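Local atomic coordinates of iron transport multicopper oxidase FET3 (Saccharomyces cerevisiae, PDB entry 1ZPU), a protein that oxidises ferrous to ferric iron with oxygen for uptake through the permease FTR1 in yeast, and also oxidises cuprous copper. Residues V317-V322 with V383-D388; T389-F394 with V441-N446. All coordinates share one frame; numbering follows the deposited sequence.

Interaction 1 (V317-V322 with V383-D388); sequences VITVDV and VLNNQD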
ATOM      1  N   VAL A 317      22.229  -5.334  -5.842  1.00 69.00           N
ATOM      2  CA  VAL A 317      21.679  -5.713  -4.532  1.00 68.85           C
ATOM      3  C   VAL A 317      21.556  -4.500  -3.623  1.00 68.81           C
ATOM      4  O   VAL A 317      22.532  -3.801  -3.362  1.00 68.90           O
ATOM      5  CB  VAL A 317      22.499  -6.827  -3.836  1.00 68.57           C
ATOM      6  CG1 VAL A 317      21.882  -7.191  -2.485  1.00 68.27           C
ATOM      7  CG2 VAL A 317      22.574  -8.053  -4.719  1.00 68.40           C
ATOM      8  N   ILE A 318      20.338  -4.252  -3.162  1.00 68.75           N
ATOM      9  CA  ILE A 318      20.069  -3.215  -2.173  1.00 68.71           C
ATOM     10  C   ILE A 318      19.798  -3.887  -0.814  1.00 68.85           C
ATOM     11  O   ILE A 318      18.824  -4.624  -0.671  1.00 69.07           O
ATOM     12  CB  ILE A 318      18.855  -2.340  -2.610  1.00 68.51           C
ATOM     13  CG1 ILE A 318      19.107  -1.733  -3.990  1.00 68.06           C
ATOM     14  CG2 ILE A 318      18.554  -1.258  -1.584  1.00 67.91           C
ATOM     15  CD1 ILE A 318      17.883  -1.173  -4.665  1.00 68.15           C
ATOM     16  N   THR A 319      20.666  -3.654   0.169  1.00 68.72           N
ATOM     17  CA  THR A 319      20.461  -4.193   1.510  1.00 68.73           C
ATOM     18  C   THR A 319      20.081  -3.078   2.478  1.00 68.86           C
ATOM     19  O   THR A 319      20.831  -2.133   2.682  1.00 68.94           O
ATOM     20  CB  THR A 319      21.695  -4.975   2.031  1.00 68.51           C
ATOM     21  OG1 THR A 319      21.956  -6.077   1.159  1.00 69.02           O
ATOM     22  CG2 THR A 319      21.455  -5.521   3.433  1.00 68.11           C
ATOM     23  N   VAL A 320      18.901  -3.185   3.067  1.00 68.95           N
ATOM     24  CA  VAL A 320      18.453  -2.181   4.016  1.00 69.03           C
ATOM     25  C   VAL A 320      18.043  -2.793   5.350  1.00 69.15           C
ATOM     26  O   VAL A 320      17.347  -3.809   5.397  1.00 69.11           O
ATOM     27  CB  VAL A 320      17.308  -1.300   3.442  1.00 69.03           C
ATOM     28  CG1 VAL A 320      17.794  -0.513   2.236  1.00 69.08           C
ATOM     29  CG2 VAL A 320      16.107  -2.139   3.070  1.00 68.83           C
ATOM     30  N   ASP A 321      18.494  -2.167   6.433  1.00 69.38           N
ATOM     31  CA  ASP A 321      18.067  -2.547   7.781  1.00 69.53           C
ATOM     32  C   ASP A 321      16.983  -1.586   8.245  1.00 69.46           C
ATOM     33  O   ASP A 321      17.094  -0.376   8.042  1.00 69.77           O
ATOM     34  CB  ASP A 321      19.242  -2.564   8.761  1.00 69.48           C
ATOM     35  CG  ASP A 321      20.261  -3.665   8.445  1.00 70.84           C
ATOM     36  OD1 ASP A 321      20.066  -4.426   7.467  1.00 72.77           O
ATOM     37  OD2 ASP A 321      21.272  -3.772   9.171  1.00 71.69           O
ATOM     38  N   VAL A 322      15.934  -2.137   8.846  1.00 69.13           N
ATOM     39  CA  VAL A 322      14.804  -1.357   9.314  1.00 68.99           C
ATOM     40  C   VAL A 322      14.844  -1.230  10.832  1.00 69.11           C
ATOM     41  O   VAL A 322      14.816  -2.229  11.544  1.00 69.24           O
ATOM     42  CB  VAL A 322      13.479  -2.014   8.915  1.00 68.94           C
ATOM     43  CG1 VAL A 322      12.312  -1.261   9.518  1.00 69.04           C
ATOM     44  CG2 VAL A 322      13.353  -2.086   7.401  1.00 69.06           C
ATOM     45  N   VAL A 383      17.187  -6.662  -0.233  1.00 68.78           N
ATOM     46  CA  VAL A 383      17.330  -7.419   0.997  1.00 68.80           C
ATOM     47  C   VAL A 383      16.893  -6.517   2.143  1.00 68.81           C
ATOM     48  O   VAL A 383      17.471  -5.455   2.371  1.00 68.82           O
ATOM     49  CB  VAL A 383      18.792  -7.893   1.231  1.00 68.72           C
ATOM     50  CG1 VAL A 383      18.900  -8.686   2.528  1.00 68.39           C
ATOM     51  CG2 VAL A 383      19.290  -8.724   0.052  1.00 68.56           C
ATOM     52  N   LEU A 384      15.861  -6.943   2.858  1.00 68.68           N
ATOM     53  CA  LEU A 384      15.345  -6.162   3.951  1.00 68.66           C
ATOM     54  C   LEU A 384      15.512  -6.923   5.259  1.00 68.80           C
ATOM     55  O   LEU A 384      14.996  -8.030   5.409  1.00 68.87           O
ATOM     56  CB  LEU A 384      13.885  -5.787   3.681  1.00 68.49           C
ATOM     57  CG  LEU A 384      13.195  -4.829   4.657  1.00 68.54           C
ATOM     58  CD1 LEU A 384      12.334  -3.852   3.908  1.00 69.43           C
ATOM     59  CD2 LEU A 384      12.376  -5.567   5.681  1.00 67.22           C
ATOM     60  N   ASN A 385      16.251  -6.319   6.186  1.00 68.84           N
ATOM     61  CA  ASN A 385      16.499  -6.882   7.512  1.00 68.86           C
ATOM     62  C   ASN A 385      15.781  -6.092   8.619  1.00 69.06           C
ATOM     63  O   ASN A 385      16.198  -4.984   8.972  1.00 69.06           O
ATOM     64  CB  ASN A 385      18.001  -6.909   7.797  1.00 68.60           C
ATOM     65  CG  ASN A 385      18.780  -7.675   6.756  1.00 68.50           C
ATOM     66  OD1 ASN A 385      18.456  -8.819   6.440  1.00 68.43           O
ATOM     67  ND2 ASN A 385      19.823  -7.054   6.220  1.00 68.45           N
ATOM     68  N   ASN A 386      14.706  -6.662   9.165  1.00 69.18           N
ATOM     69  CA  ASN A 386      13.972  -6.029  10.260  1.00 69.29           C
ATOM     70  C   ASN A 386      14.718  -6.098  11.580  1.00 69.58           C
ATOM     71  O   ASN A 386      14.918  -7.175  12.142  1.00 69.77           O
ATOM     72  CB  ASN A 386      12.581  -6.639  10.436  1.00 69.31           C
ATOM     73  CG  ASN A 386      11.679  -5.790  11.325  1.00 69.54           C
ATOM     74  OD1 ASN A 386      11.932  -4.607  11.529  1.00 70.34           O
ATOM     75  ND2 ASN A 386      10.624  -6.396  11.860  1.00 69.44           N
ATOM     76  N   GLN A 387      15.128  -4.937  12.072  1.00 69.72           N
ATOM     77  CA  GLN A 387      15.802  -4.832  13.360  1.00 69.73           C
ATOM     78  C   GLN A 387      14.789  -4.416  14.428  1.00 69.63           C
ATOM     79  O   GLN A 387      15.117  -4.304  15.611  1.00 69.54           O
ATOM     80  CB  GLN A 387      16.903  -3.786  13.275  1.00 69.84           C
ATOM     81  CG  GLN A 387      18.233  -4.231  13.820  1.00 71.06           C
ATOM     82  CD  GLN A 387      19.065  -4.938  12.778  1.00 72.01           C
ATOM     83  OE1 GLN A 387      18.906  -4.708  11.579  1.00 72.01           O
ATOM     84  NE2 GLN A 387      19.958  -5.814  13.230  1.00 72.96           N
ATOM     85  N   ASP A 388      13.555  -4.179  13.983  1.00 69.69           N
ATOM     86  CA  ASP A 388      12.433  -3.768  14.834  1.00 69.85           C
ATOM     87  C   ASP A 388      11.582  -4.983  15.213  1.00 69.67           C
ATOM     88  O   ASP A 388      11.505  -5.944  14.441  1.00 69.87           O
ATOM     89  CB  ASP A 388      11.562  -2.741  14.090  1.00 69.92           C
ATOM     90  CG  ASP A 388      10.312  -2.352  14.873  1.00 71.80           C
ATOM     91  OD1 ASP A 388      10.460  -1.758  15.968  1.00 73.55           O
ATOM     92  OD2 ASP A 388       9.177  -2.637  14.408  1.00 73.41           O
TER
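Val383 N donates to Ile318 O at 2.7 Å in an almost straight bond (171°), and from there two parallel strands run side by side. Val320 takes up the pairing with both its polar backbone atoms, its N giving to Val383 O and its O accepting from Asn385 N; Val322 N then donates to Asn385 O. Beyond the strand proper, Gln387 N still reaches Val322 O at 2.8 Å. This parallel pair belongs to a sheet of the C-terminal plastocyanin-like domain, a cupredoxin beta sandwich. On the face carrying Thr319, Asp321 and Val383, Asn385 ND2 bonds Asp321 OD1 at 2.9 Å, nearly along the carboxylate C-O axis and within the amide plane, although the two flat groups are turned 69° apart. Asn385 OD1 accepts from Phe421 N, so both ends of the amide are tied down. Thr319 OG1 lies 3.6 Å from Val383 CB, the two side chains pointing the same way. On the other face Val322 sets CG2 anti to its carbonyl carbon, 3.9 Å from Leu384 CG, and both residues pack on Phe394 of the facing sheet. Where the strand ends, Asn386 OD1 accepts from Asp388 N, 3.0 Å off and above its carbonyl plane, forming an Asx turn.

Interaction 2 (T389-F394 with V441-N446); sequences TGTHPF and VRPQSN. With CU1 (copper (I) ion), chain B.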
ATOM      1  N   THR A 389      10.922  -4.942  16.375  1.00 69.41           N
ATOM      2  CA  THR A 389      10.178  -6.121  16.843  1.00 69.17           C
ATOM      3  C   THR A 389       8.763  -6.212  16.293  1.00 69.10           C
ATOM      4  O   THR A 389       7.980  -7.021  16.771  1.00 69.30           O
ATOM      5  CB  THR A 389      10.148  -6.280  18.382  1.00 68.97           C
ATOM      6  OG1 THR A 389       9.274  -5.303  18.940  1.00 69.54           O
ATOM      7  CG2 THR A 389      11.516  -6.127  18.985  1.00 68.55           C
ATOM      8  N   GLY A 390       8.429  -5.402  15.294  1.00 69.21           N
ATOM      9  CA  GLY A 390       7.079  -5.421  14.716  1.00 69.12           C
ATOM     10  C   GLY A 390       6.988  -6.019  13.316  1.00 69.33           C
ATOM     11  O   GLY A 390       8.004  -6.305  12.686  1.00 69.39           O
ATOM     12  N   THR A 391       5.760  -6.204  12.835  1.00 69.47           N
ATOM     13  CA  THR A 391       5.500  -6.622  11.462  1.00 69.59           C
ATOM     14  C   THR A 391       5.318  -5.393  10.592  1.00 69.56           C
ATOM     15  O   THR A 391       4.653  -4.454  11.005  1.00 70.14           O
ATOM     16  CB  THR A 391       4.209  -7.423  11.362  1.00 69.49           C
ATOM     17  OG1 THR A 391       4.363  -8.663  12.058  1.00 70.83           O
ATOM     18  CG2 THR A 391       3.890  -7.721   9.908  1.00 70.36           C
ATOM     19  N   HIS A 392       5.896  -5.394   9.393  1.00 69.37           N
ATOM     20  CA  HIS A 392       5.708  -4.291   8.461  1.00 68.96           C
ATOM     21  C   HIS A 392       5.381  -4.825   7.083  1.00 69.28           C
ATOM     22  O   HIS A 392       6.068  -5.726   6.572  1.00 69.24           O
ATOM     23  CB  HIS A 392       6.964  -3.456   8.345  1.00 68.70           C
ATOM     24  CG  HIS A 392       7.535  -3.040   9.656  1.00 69.25           C
ATOM     25  ND1 HIS A 392       7.369  -1.775  10.168  1.00 70.13           N
ATOM     26  CD2 HIS A 392       8.274  -3.720  10.560  1.00 69.83           C
ATOM     27  CE1 HIS A 392       7.984  -1.691  11.333  1.00 70.74           C
ATOM     28  NE2 HIS A 392       8.545  -2.858  11.592  1.00 70.43           N
ATOM     29  N   PRO A 393       4.337  -4.273   6.460  1.00 69.17           N
ATOM     30  CA  PRO A 393       4.055  -4.600   5.081  1.00 69.03           C
ATOM     31  C   PRO A 393       4.721  -3.578   4.139  1.00 69.00           C
ATOM     32  O   PRO A 393       4.296  -2.435   4.053  1.00 69.28           O
ATOM     33  CB  PRO A 393       2.537  -4.511   5.028  1.00 68.76           C
ATOM     34  CG  PRO A 393       2.172  -3.524   6.105  1.00 69.23           C
ATOM     35  CD  PRO A 393       3.359  -3.319   6.998  1.00 69.35           C
ATOM     36  N   PHE A 394       5.776  -3.986   3.461  1.00 68.77           N
ATOM     37  CA  PHE A 394       6.435  -3.110   2.522  1.00 68.56           C
ATOM     38  C   PHE A 394       5.848  -3.271   1.146  1.00 68.74           C
ATOM     39  O   PHE A 394       5.489  -4.374   0.733  1.00 68.69           O
ATOM     40  CB  PHE A 394       7.944  -3.339   2.505  1.00 68.42           C
ATOM     41  CG  PHE A 394       8.619  -2.892   3.759  1.00 68.18           C
ATOM     42  CD1 PHE A 394       8.836  -3.781   4.800  1.00 67.17           C
ATOM     43  CD2 PHE A 394       8.996  -1.564   3.922  1.00 68.01           C
ATOM     44  CE1 PHE A 394       9.434  -3.357   5.978  1.00 66.62           C
ATOM     45  CE2 PHE A 394       9.605  -1.142   5.107  1.00 67.49           C
ATOM     46  CZ  PHE A 394       9.828  -2.049   6.129  1.00 66.61           C
ATOM     47  N   VAL A 441       7.466  -8.302   6.357  1.00 69.17           N
ATOM     48  CA  VAL A 441       8.494  -8.954   7.166  1.00 69.01           C
ATOM     49  C   VAL A 441       7.908  -9.295   8.511  1.00 69.15           C
ATOM     50  O   VAL A 441       7.139  -8.505   9.083  1.00 69.37           O
ATOM     51  CB  VAL A 441       9.674  -8.050   7.542  1.00 69.01           C
ATOM     52  CG1 VAL A 441      10.981  -8.618   7.024  1.00 69.30           C
ATOM     53  CG2 VAL A 441       9.430  -6.597   7.166  1.00 69.01           C
ATOM     54  N   ARG A 442       8.308 -10.445   9.039  1.00 69.04           N
ATOM     55  CA  ARG A 442       7.913 -10.834  10.372  1.00 68.83           C
ATOM     56  C   ARG A 442       8.788 -10.108  11.395  1.00 68.83           C
ATOM     57  O   ARG A 442       9.848  -9.578  11.045  1.00 68.49           O
ATOM     58  CB  ARG A 442       7.962 -12.361  10.518  1.00 68.77           C
ATOM     59  CG  ARG A 442       6.843 -13.053   9.746  1.00 68.46           C
ATOM     60  CD  ARG A 442       6.940 -14.563   9.789  1.00 68.62           C
ATOM     61  NE  ARG A 442       5.898 -15.187   8.972  1.00 68.54           N
ATOM     62  CZ  ARG A 442       6.109 -15.845   7.831  1.00 67.91           C
ATOM     63  NH1 ARG A 442       7.332 -15.990   7.341  1.00 67.31           N
ATOM     64  NH2 ARG A 442       5.079 -16.363   7.174  1.00 67.99           N
ATOM     65  N   PRO A 443       8.325 -10.035  12.657  1.00 69.02           N
ATOM     66  CA  PRO A 443       9.123  -9.429  13.724  1.00 69.05           C
ATOM     67  C   PRO A 443      10.576  -9.904  13.753  1.00 69.04           C
ATOM     68  O   PRO A 443      10.846 -11.114  13.790  1.00 69.19           O
ATOM     69  CB  PRO A 443       8.393  -9.877  14.988  1.00 68.86           C
ATOM     70  CG  PRO A 443       6.979  -9.927  14.557  1.00 68.79           C
ATOM     71  CD  PRO A 443       7.015 -10.486  13.166  1.00 68.96           C
ATOM     72  N   GLN A 444      11.489  -8.938  13.714  1.00 68.92           N
ATOM     73  CA  GLN A 444      12.925  -9.174  13.834  1.00 68.62           C
ATOM     74  C   GLN A 444      13.473 -10.126  12.764  1.00 68.80           C
ATOM     75  O   GLN A 444      14.521 -10.740  12.947  1.00 68.96           O
ATOM     76  CB  GLN A 444      13.272  -9.673  15.239  1.00 68.50           C
ATOM     77  CG  GLN A 444      12.772  -8.789  16.381  1.00 68.03           C
ATOM     78  CD  GLN A 444      13.587  -8.968  17.664  1.00 67.67           C
ATOM     79  OE1 GLN A 444      14.196  -8.015  18.160  1.00 67.00           O
ATOM     80  NE2 GLN A 444      13.618 -10.193  18.191  1.00 66.19           N
ATOM     81  N   SER A 445      12.777 -10.226  11.638  1.00 68.93           N
ATOM     82  CA  SER A 445      13.152 -11.178  10.600  1.00 68.95           C
ATOM     83  C   SER A 445      13.677 -10.499   9.334  1.00 69.14           C
ATOM     84  O   SER A 445      14.193  -9.390   9.388  1.00 69.42           O
ATOM     85  CB  SER A 445      11.984 -12.116  10.292  1.00 68.80           C
ATOM     86  OG  SER A 445      12.465 -13.318   9.723  1.00 68.03           O
ATOM     87  N   ASN A 446      13.564 -11.184   8.202  1.00 69.15           N
ATOM     88  CA  ASN A 446      14.092 -10.679   6.943  1.00 69.05           C
ATOM     89  C   ASN A 446      13.291 -11.163   5.756  1.00 69.00           C
ATOM     90  O   ASN A 446      12.547 -12.138   5.857  1.00 69.03           O
ATOM     91  CB  ASN A 446      15.574 -11.063   6.775  1.00 69.08           C
ATOM     92  CG  ASN A 446      15.816 -12.567   6.879  1.00 69.20           C
ATOM     93  OD1 ASN A 446      15.602 -13.317   5.925  1.00 69.92           O
ATOM     94  ND2 ASN A 446      16.278 -13.007   8.035  1.00 68.72           N
TER
HETATM   95 CU   CU1 B1001       6.133  -0.402   9.231  1.00 82.54          CU
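Val441 N donates to His392 O at 2.9 Å, and His392 N returns a weak bond to Val441 O at 3.4 Å, making the two residues an antiparallel hydrogen-bonded pair. The imidazole of His392 has a different task: ND1 binds the type 1 copper at 2.1 Å, with Cys463 and His468 as the other two protein ligands. Its NE2 is hydrogen-bonded to Asp388 OD2, so that the metal and this carboxylate together hold the ring's rotation. Such a histidine, on a strand of a cupredoxin sandwich, is the upstream ligand of the blue copper site in multicopper oxidases. Val441 CG2 meets the edge of the Phe394 ring in its plane, 3.5 Å from CE1. Farther out, the chain after Val441 bends through a type II turn from Arg442 to Ser445. Pro443 in that turn rests against the other segment, its CD 3.4 Å from Thr391 OG1 and its CB 3.4 Å from Thr389 O. Gln444 runs alongside Thr389, its CG anti to the carbonyl carbon (chi1 -54°) and 3.7 Å from Thr389 CA, while NE2 donates to the carbonyls of Glu416 and Tyr410. An alanine here would probably leave those two carbonyls without this donor and open a gap beside Thr389 CG2. Arg442 NH2 forms a salt bridge with Asp298.

Strand 316-326 comes first, and some 60 residues later, after strand 332-336, helix 348-352 and strand 371-374, the chain returns as strand 379-386 to close interaction 1. The loop that follows leads directly into interaction 2, whose second half begins at the last residue of strand 438-441, after strands 401-406 and 434-436. The two contacts are therefore in series, neither nested nor crossed. Interaction 1 lies within one sheet of the sandwich, whereas strands 392-396 and 438-441 of interaction 2 form part of the other. They meet where Asn386 N probably hydrogen-bonds with Ser445 O, and Asp388 O with Gln444 N, continuing the pairing of strands 379-386 and 446-452 as both connections cross between the sheets.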